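Local coordinates for protein transcription factor TAU 138 KDA subunit (Saccharomyces cerevisiae, PDB 5AIM) that forms part of TFIIIC, which binds intragenic promoter elements of tRNA and 5S RNA genes and assembles the initiation complex that recruits RNA polymerase III, at residues Lys20-Ile25 and Lys78-Pro83; Gly26-Leu31 and Asp88-Tyr93. All blocks are in the same frame, centred on the assembly; numbering follows the deposited sequence.

Both contacts hold helices to the same antiparallel sheet of the extended winged-helix domain, whose strands 28-30 and 78-81 are neighbours. Contact 1 sets the C-terminal part of helix 5-24 against strand 78-81 and the residues after it; contact 2 sets helix 87-96 against strand 28-30. The two are interleaved along the chain, and their centres lie about 8 Å apart, tied by backbone pairing such as Ile80 N to Ala29 O. Contact 1 is nearer the centre of the chain yet only partly buried, and its side chains meet by van der Waals packing, apolar apart from the Asn23 amide at the exposed border. Contact 2 is buried more fully and adds a tyrosine hydroxyl bonded to the backbone of an outermost strand.

Contact 1: Lys20-Ile25 and Lys78-Pro83; sequences KVMNTI and KIIFLP
Met22, on the last turns of helix 5-24, reaches across to the small antiparallel sheet of this winged-helix fold and meets Ile80 on strand 78-81 and Leu82 just beyond its end. Its chain is bent at both chi2 (-66°) and chi3 (-67°), a hook that carries CE in against the strand backbone, 3.5 Å from the carbonyl O of Ile80, and close to CA of Phe81. The side chains of Met22 and Ile80 cross obliquely, with SD lying 3.8 Å from Ile80 CD1. Nearer the helix backbone, CB of Met22 meets the CD2 branch of Leu82 at 4.0 Å. The two methyls of Leu82 thus divide their work: CD2 packs chiefly on Met22 and CD1 on Asn23. Around this core, Phe35 of helix 33-43 packs on both Met22 and Ile80, and Ala29 of the adjacent strand also touches Met22, so the buried methionine has apolar neighbours in Phe35 and Ala29. The polar end of Asn23 has its own partner one turn back, ND2 donating to Leu19 O, so its touch on the leucine is plain van der Waals contact at the exposed border. There the side chains of Asn23 and Leu82 cross at about a right angle, and Leu82 CD1 comes within 3.6 Å of Asn23 ND2.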
ATOM      1  N   LYS A  20       1.626   6.877   5.245  1.00 17.86           N
ATOM      2  CA  LYS A  20       0.649   7.882   5.689  1.00 19.01           C
ATOM      3  C   LYS A  20      -0.759   7.602   5.145  1.00 17.97           C
ATOM      4  O   LYS A  20      -1.765   7.715   5.869  1.00 19.09           O
ATOM      5  CB  LYS A  20       1.104   9.299   5.305  1.00 20.83           C
ATOM      6  CG  LYS A  20       0.096  10.413   5.604  1.00 24.48           C
ATOM      7  CD  LYS A  20      -0.268  10.511   7.076  1.00 46.03           C
ATOM      8  CE  LYS A  20       0.793  11.246   7.870  1.00 44.78           C
ATOM      9  NZ  LYS A  20       0.499  11.185   9.329  1.00 77.07           N
ATOM     10  N   VAL A  21      -0.828   7.235   3.869  1.00 18.01           N
ATOM     11  CA  VAL A  21      -2.110   6.900   3.261  1.00 17.41           C
ATOM     12  C   VAL A  21      -2.717   5.680   3.946  1.00 17.91           C
ATOM     13  O   VAL A  21      -3.909   5.678   4.262  1.00 18.02           O
ATOM     14  CB  VAL A  21      -1.965   6.681   1.746  1.00 18.50           C
ATOM     15  CG1 VAL A  21      -3.213   6.063   1.150  1.00 20.48           C
ATOM     16  CG2 VAL A  21      -1.648   8.000   1.066  1.00 20.34           C
ATOM     17  N   MET A  22      -1.902   4.659   4.194  1.00 17.32           N
ATOM     18  CA  MET A  22      -2.417   3.481   4.881  1.00 17.68           C
ATOM     19  C   MET A  22      -2.976   3.832   6.250  1.00 18.12           C
ATOM     20  O   MET A  22      -4.055   3.348   6.616  1.00 19.13           O
ATOM     21  CB  MET A  22      -1.348   2.395   4.993  1.00 17.51           C
ATOM     22  CG  MET A  22      -1.100   1.666   3.679  1.00 21.60           C
ATOM     23  SD  MET A  22      -2.517   0.698   3.106  1.00 19.93           S
ATOM     24  CE  MET A  22      -2.592  -0.575   4.369  1.00 21.24           C
ATOM     25  N   ASN A  23      -2.283   4.680   7.009  1.00 19.79           N
ATOM     26  CA  ASN A  23      -2.877   5.124   8.270  1.00 20.67           C
ATOM     27  C   ASN A  23      -4.184   5.883   8.064  1.00 21.60           C
ATOM     28  O   ASN A  23      -5.170   5.661   8.778  1.00 22.73           O
ATOM     29  CB  ASN A  23      -1.909   5.990   9.067  1.00 23.70           C
ATOM     30  CG  ASN A  23      -1.004   5.168   9.947  1.00 32.82           C
ATOM     31  OD1 ASN A  23      -1.332   4.873  11.096  1.00 53.48           O
ATOM     32  ND2 ASN A  23       0.129   4.765   9.403  1.00 27.32           N
ATOM     33  N   THR A  24      -4.187   6.783   7.089  1.00 19.62           N
ATOM     34  CA  THR A  24      -5.362   7.613   6.829  1.00 22.45           C
ATOM     35  C   THR A  24      -6.610   6.796   6.465  1.00 20.04           C
ATOM     36  O   THR A  24      -7.702   7.075   6.963  1.00 21.38           O
ATOM     37  CB  THR A  24      -5.063   8.651   5.730  1.00 21.21           C
ATOM     38  OG1 THR A  24      -3.976   9.482   6.159  1.00 21.74           O
ATOM     39  CG2 THR A  24      -6.264   9.534   5.460  1.00 23.65           C
ATOM     40  N   ILE A  25      -6.445   5.786   5.611  1.00 19.12           N
ATOM     41  CA  ILE A  25      -7.597   5.035   5.114  1.00 21.77           C
ATOM     42  C   ILE A  25      -8.049   3.868   6.000  1.00 19.86           C
ATOM     43  O   ILE A  25      -8.966   3.138   5.628  1.00 24.68           O
ATOM     44  CB  ILE A  25      -7.363   4.547   3.667  1.00 21.57           C
ATOM     45  CG1 ILE A  25      -6.258   3.490   3.635  1.00 20.38           C
ATOM     46  CG2 ILE A  25      -7.061   5.747   2.764  1.00 23.42           C
ATOM     47  CD1 ILE A  25      -5.829   3.080   2.241  1.00 23.91           C
ATOM     48  N   LYS A  78      -5.212  -8.897  -3.683  1.00 35.70           N
ATOM     49  CA  LYS A  78      -4.146  -8.806  -2.694  1.00 29.37           C
ATOM     50  C   LYS A  78      -4.479  -7.724  -1.683  1.00 27.77           C
ATOM     51  O   LYS A  78      -4.787  -6.596  -2.060  1.00 26.49           O
ATOM     52  CB  LYS A  78      -2.800  -8.502  -3.348  1.00 32.20           C
ATOM     53  CG  LYS A  78      -1.633  -8.689  -2.390  1.00 43.63           C
ATOM     54  CD  LYS A  78      -0.284  -8.558  -3.076  1.00 70.04           C
ATOM     55  N   ILE A  79      -4.440  -8.088  -0.406  1.00 24.94           N
ATOM     56  CA  ILE A  79      -4.653  -7.150   0.685  1.00 24.60           C
ATOM     57  C   ILE A  79      -3.310  -6.755   1.263  1.00 22.01           C
ATOM     58  O   ILE A  79      -2.465  -7.621   1.524  1.00 22.49           O
ATOM     59  CB  ILE A  79      -5.458  -7.772   1.848  1.00 27.88           C
ATOM     60  CG1 ILE A  79      -6.661  -8.567   1.348  1.00 50.94           C
ATOM     61  CG2 ILE A  79      -5.912  -6.681   2.806  1.00 32.30           C
ATOM     62  CD1 ILE A  79      -7.320  -9.397   2.436  1.00 67.21           C
ATOM     63  N   ILE A  80      -3.126  -5.450   1.463  1.00 20.95           N
ATOM     64  CA  ILE A  80      -2.031  -4.945   2.284  1.00 20.06           C
ATOM     65  C   ILE A  80      -2.608  -4.315   3.541  1.00 19.45           C
ATOM     66  O   ILE A  80      -3.753  -3.825   3.547  1.00 20.66           O
ATOM     67  CB  ILE A  80      -1.109  -3.943   1.540  1.00 21.28           C
ATOM     68  CG1 ILE A  80      -1.900  -2.767   0.962  1.00 21.40           C
ATOM     69  CG2 ILE A  80      -0.320  -4.674   0.456  1.00 24.32           C
ATOM     70  CD1 ILE A  80      -1.014  -1.596   0.547  1.00 25.83           C
ATOM     71  N   PHE A  81      -1.831  -4.364   4.615  1.00 19.19           N
ATOM     72  CA  PHE A  81      -2.307  -3.843   5.884  1.00 19.05           C
ATOM     73  C   PHE A  81      -1.169  -3.421   6.799  1.00 20.25           C
ATOM     74  O   PHE A  81      -0.064  -3.932   6.705  1.00 21.31           O
ATOM     75  CB  PHE A  81      -3.226  -4.864   6.581  1.00 22.45           C
ATOM     76  CG  PHE A  81      -2.635  -6.239   6.718  1.00 23.09           C
ATOM     77  CD1 PHE A  81      -2.750  -7.159   5.692  1.00 25.97           C
ATOM     78  CD2 PHE A  81      -1.995  -6.623   7.883  1.00 23.37           C
ATOM     79  CE1 PHE A  81      -2.221  -8.428   5.818  1.00 30.73           C
ATOM     80  CE2 PHE A  81      -1.464  -7.890   8.015  1.00 27.63           C
ATOM     81  CZ  PHE A  81      -1.580  -8.796   6.982  1.00 25.58           C
ATOM     82  N   LEU A  82      -1.453  -2.459   7.670  1.00 19.72           N
ATOM     83  CA  LEU A  82      -0.533  -2.128   8.746  1.00 19.85           C
ATOM     84  C   LEU A  82      -0.474  -3.339   9.673  1.00 23.42           C
ATOM     85  O   LEU A  82      -1.515  -3.840  10.098  1.00 23.19           O
ATOM     86  CB  LEU A  82      -1.007  -0.887   9.497  1.00 22.88           C
ATOM     87  CG  LEU A  82      -1.019   0.400   8.674  1.00 21.14           C
ATOM     88  CD1 LEU A  82      -1.605   1.566   9.462  1.00 21.81           C
ATOM     89  CD2 LEU A  82       0.384   0.762   8.196  1.00 23.65           C
ATOM     90  N   PRO A  83       0.736  -3.835   9.971  1.00 22.78           N
ATOM     91  CA  PRO A  83       0.852  -5.116  10.680  1.00 25.78           C
ATOM     92  C   PRO A  83       0.094  -5.204  12.002  1.00 26.48           C
ATOM     93  O   PRO A  83      -0.246  -6.317  12.409  1.00 33.42           O
ATOM     94  CB  PRO A  83       2.354  -5.229  10.937  1.00 28.54           C
ATOM     95  CG  PRO A  83       2.976  -4.463   9.837  1.00 32.66           C
ATOM     96  CD  PRO A  83       2.057  -3.310   9.578  1.00 27.35           C
TER

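Contact 2: Gly26-Leu31 and Asp88-Tyr93; sequences GGVAYL and DAIQRY
With CG anti to its backbone N (chi1 179°), Tyr93 sends its ring from helix 87-96 across strand 28-30, and Val28, with CG1 anti to N (chi1 -170°), lays that methyl against the ring's inner end. The two side chains run past each other in opposite directions, CG1 of Val28 lying 3.7 Å from Tyr93 CD2. The other methyl, CG2, turns to the helix, 4.0 Å from Ile90 CG1, so the two branches of the valine are shared between Ile90 and Tyr93. Over one face of the Tyr93 ring lies the carbonyl O of Val28, offset toward the rim. At the far end the hydroxyl accepts a nearly straight bond from the backbone, Tyr30 N to Tyr93 OH at 3.0 Å. Tyr30 itself turns its ring at 57° to that of Tyr93 and takes CE2 of Tyr93 over one face, 3.5 Å from its CD2; Arg77 makes a cation-pi contact with Tyr30. An alanine in place of Tyr93 would probably leave Tyr30 N without this acceptor and a gap where the ring lay against Val28 CG1 and Tyr30. In this winged-helix domain the C-terminal helix packs on an outermost strand, and the hydroxyl takes up an amide of that strand, which implies a directional polar link within an otherwise largely apolar, buried interface.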
ATOM      1  N   GLY A  26      -7.436   3.710   7.170  1.00 19.34           N
ATOM      2  CA  GLY A  26      -7.928   2.771   8.169  1.00 21.18           C
ATOM      3  C   GLY A  26      -7.074   1.530   8.356  1.00 21.31           C
ATOM      4  O   GLY A  26      -7.445   0.631   9.120  1.00 23.28           O
ATOM      5  N   GLY A  27      -5.951   1.464   7.649  1.00 19.22           N
ATOM      6  CA  GLY A  27      -4.944   0.453   7.908  1.00 19.69           C
ATOM      7  C   GLY A  27      -5.054  -0.831   7.102  1.00 17.55           C
ATOM      8  O   GLY A  27      -4.243  -1.734   7.296  1.00 19.40           O
ATOM      9  N   VAL A  28      -6.031  -0.903   6.202  1.00 18.37           N
ATOM     10  CA  VAL A  28      -6.251  -2.081   5.362  1.00 17.94           C
ATOM     11  C   VAL A  28      -6.660  -1.601   3.983  1.00 18.92           C
ATOM     12  O   VAL A  28      -7.497  -0.696   3.859  1.00 19.90           O
ATOM     13  CB  VAL A  28      -7.370  -2.987   5.911  1.00 20.08           C
ATOM     14  CG1 VAL A  28      -7.389  -4.302   5.150  1.00 23.39           C
ATOM     15  CG2 VAL A  28      -7.190  -3.240   7.394  1.00 23.04           C
ATOM     16  N   ALA A  29      -6.074  -2.187   2.944  1.00 18.94           N
ATOM     17  CA  ALA A  29      -6.462  -1.828   1.583  1.00 22.78           C
ATOM     18  C   ALA A  29      -6.182  -2.946   0.603  1.00 19.81           C
ATOM     19  O   ALA A  29      -5.182  -3.648   0.720  1.00 21.75           O
ATOM     20  CB  ALA A  29      -5.734  -0.572   1.139  1.00 22.89           C
ATOM     21  N   TYR A  30      -7.084  -3.122  -0.358  1.00 20.58           N
ATOM     22  CA  TYR A  30      -6.779  -3.926  -1.524  1.00 19.54           C
ATOM     23  C   TYR A  30      -5.801  -3.168  -2.414  1.00 19.60           C
ATOM     24  O   TYR A  30      -5.921  -1.952  -2.602  1.00 20.19           O
ATOM     25  CB  TYR A  30      -8.057  -4.254  -2.302  1.00 21.58           C
ATOM     26  CG  TYR A  30      -8.899  -5.364  -1.712  1.00 23.93           C
ATOM     27  CD1 TYR A  30      -8.331  -6.577  -1.337  1.00 25.09           C
ATOM     28  CD2 TYR A  30     -10.269  -5.210  -1.553  1.00 25.89           C
ATOM     29  CE1 TYR A  30      -9.101  -7.593  -0.810  1.00 29.42           C
ATOM     30  CE2 TYR A  30     -11.053  -6.232  -1.032  1.00 27.53           C
ATOM     31  CZ  TYR A  30     -10.461  -7.421  -0.660  1.00 29.42           C
ATOM     32  OH  TYR A  30     -11.220  -8.444  -0.135  1.00 32.46           O
ATOM     33  N   LEU A  31      -4.827  -3.897  -2.949  1.00 22.03           N
ATOM     34  CA  LEU A  31      -3.869  -3.326  -3.876  1.00 22.43           C
ATOM     35  C   LEU A  31      -4.508  -3.291  -5.257  1.00 21.87           C
ATOM     36  O   LEU A  31      -4.572  -4.297  -5.962  1.00 26.86           O
ATOM     37  CB  LEU A  31      -2.584  -4.151  -3.865  1.00 25.24           C
ATOM     38  CG  LEU A  31      -1.259  -3.446  -4.132  1.00 40.17           C
ATOM     39  CD1 LEU A  31      -1.028  -2.335  -3.112  1.00 28.28           C
ATOM     40  CD2 LEU A  31      -0.131  -4.475  -4.091  1.00 28.84           C
ATOM     41  N   ASP A  88      -9.615  -8.321  13.099  1.00 30.32           N
ATOM     42  CA  ASP A  88     -11.009  -7.889  13.073  1.00 31.89           C
ATOM     43  C   ASP A  88     -11.218  -6.831  11.985  1.00 27.55           C
ATOM     44  O   ASP A  88     -12.157  -6.917  11.185  1.00 30.77           O
ATOM     45  CB  ASP A  88     -11.431  -7.340  14.437  1.00 47.09           C
ATOM     46  CG  ASP A  88     -12.865  -6.848  14.447  1.00 99.55           C
ATOM     47  OD1 ASP A  88     -13.780  -7.683  14.609  1.00 79.47           O
ATOM     48  OD2 ASP A  88     -13.080  -5.627  14.293  1.00 88.75           O
ATOM     49  N   ALA A  89     -10.325  -5.844  11.947  1.00 27.59           N
ATOM     50  CA  ALA A  89     -10.398  -4.780  10.951  1.00 25.04           C
ATOM     51  C   ALA A  89     -10.204  -5.321   9.537  1.00 23.48           C
ATOM     52  O   ALA A  89     -10.890  -4.910   8.596  1.00 25.63           O
ATOM     53  CB  ALA A  89      -9.353  -3.722  11.252  1.00 24.88           C
ATOM     54  N   ILE A  90      -9.275  -6.261   9.393  1.00 22.97           N
ATOM     55  CA  ILE A  90      -9.015  -6.863   8.096  1.00 23.15           C
ATOM     56  C   ILE A  90     -10.275  -7.583   7.605  1.00 23.79           C
ATOM     57  O   ILE A  90     -10.721  -7.376   6.468  1.00 24.86           O
ATOM     58  CB  ILE A  90      -7.807  -7.834   8.153  1.00 23.63           C
ATOM     59  CG1 ILE A  90      -6.526  -7.060   8.491  1.00 25.59           C
ATOM     60  CG2 ILE A  90      -7.631  -8.571   6.822  1.00 28.40           C
ATOM     61  CD1 ILE A  90      -5.321  -7.944   8.768  1.00 29.04           C
ATOM     62  N   GLN A  91     -10.857  -8.418   8.463  1.00 25.46           N
ATOM     63  CA  GLN A  91     -12.055  -9.152   8.073  1.00 27.24           C
ATOM     64  C   GLN A  91     -13.236  -8.218   7.827  1.00 27.75           C
ATOM     65  O   GLN A  91     -14.020  -8.443   6.899  1.00 29.87           O
ATOM     66  CB  GLN A  91     -12.404 -10.220   9.110  1.00 29.81           C
ATOM     67  CG  GLN A  91     -11.389 -11.352   9.178  1.00 39.72           C
ATOM     68  CD  GLN A  91     -11.190 -12.055   7.845  1.00 72.00           C
ATOM     69  OE1 GLN A  91     -12.094 -12.097   7.010  1.00 42.11           O
ATOM     70  NE2 GLN A  91     -10.001 -12.610   7.641  1.00 53.54           N
ATOM     71  N   ARG A  92     -13.356  -7.163   8.635  1.00 27.61           N
ATOM     72  CA  ARG A  92     -14.410  -6.172   8.412  1.00 29.40           C
ATOM     73  C   ARG A  92     -14.250  -5.532   7.035  1.00 26.88           C
ATOM     74  O   ARG A  92     -15.225  -5.371   6.289  1.00 29.04           O
ATOM     75  CB  ARG A  92     -14.411  -5.102   9.508  1.00 33.65           C
ATOM     76  CG  ARG A  92     -15.334  -5.422  10.675  1.00 43.76           C
ATOM     77  CD  ARG A  92     -15.498  -4.241  11.630  1.00 44.96           C
ATOM     78  NE  ARG A  92     -14.373  -4.108  12.556  1.00 81.28           N
ATOM     79  CZ  ARG A  92     -13.367  -3.246  12.423  1.00101.84           C
ATOM     80  NH1 ARG A  92     -13.312  -2.407  11.394  1.00 74.55           N
ATOM     81  NH2 ARG A  92     -12.404  -3.222  13.335  1.00 70.44           N
ATOM     82  N   TYR A  93     -13.014  -5.183   6.691  1.00 24.82           N
ATOM     83  CA  TYR A  93     -12.740  -4.627   5.371  1.00 26.25           C
ATOM     84  C   TYR A  93     -13.074  -5.633   4.258  1.00 25.91           C
ATOM     85  O   TYR A  93     -13.730  -5.281   3.277  1.00 26.42           O
ATOM     86  CB  TYR A  93     -11.281  -4.175   5.272  1.00 21.96           C
ATOM     87  CG  TYR A  93     -10.895  -3.599   3.925  1.00 20.77           C
ATOM     88  CD1 TYR A  93     -11.087  -2.252   3.639  1.00 21.83           C
ATOM     89  CD2 TYR A  93     -10.323  -4.399   2.947  1.00 22.05           C
ATOM     90  CE1 TYR A  93     -10.726  -1.727   2.407  1.00 24.55           C
ATOM     91  CE2 TYR A  93      -9.957  -3.881   1.716  1.00 23.16           C
ATOM     92  CZ  TYR A  93     -10.160  -2.549   1.451  1.00 23.70           C
ATOM     93  OH  TYR A  93      -9.799  -2.043   0.223  1.00 24.78           O
TER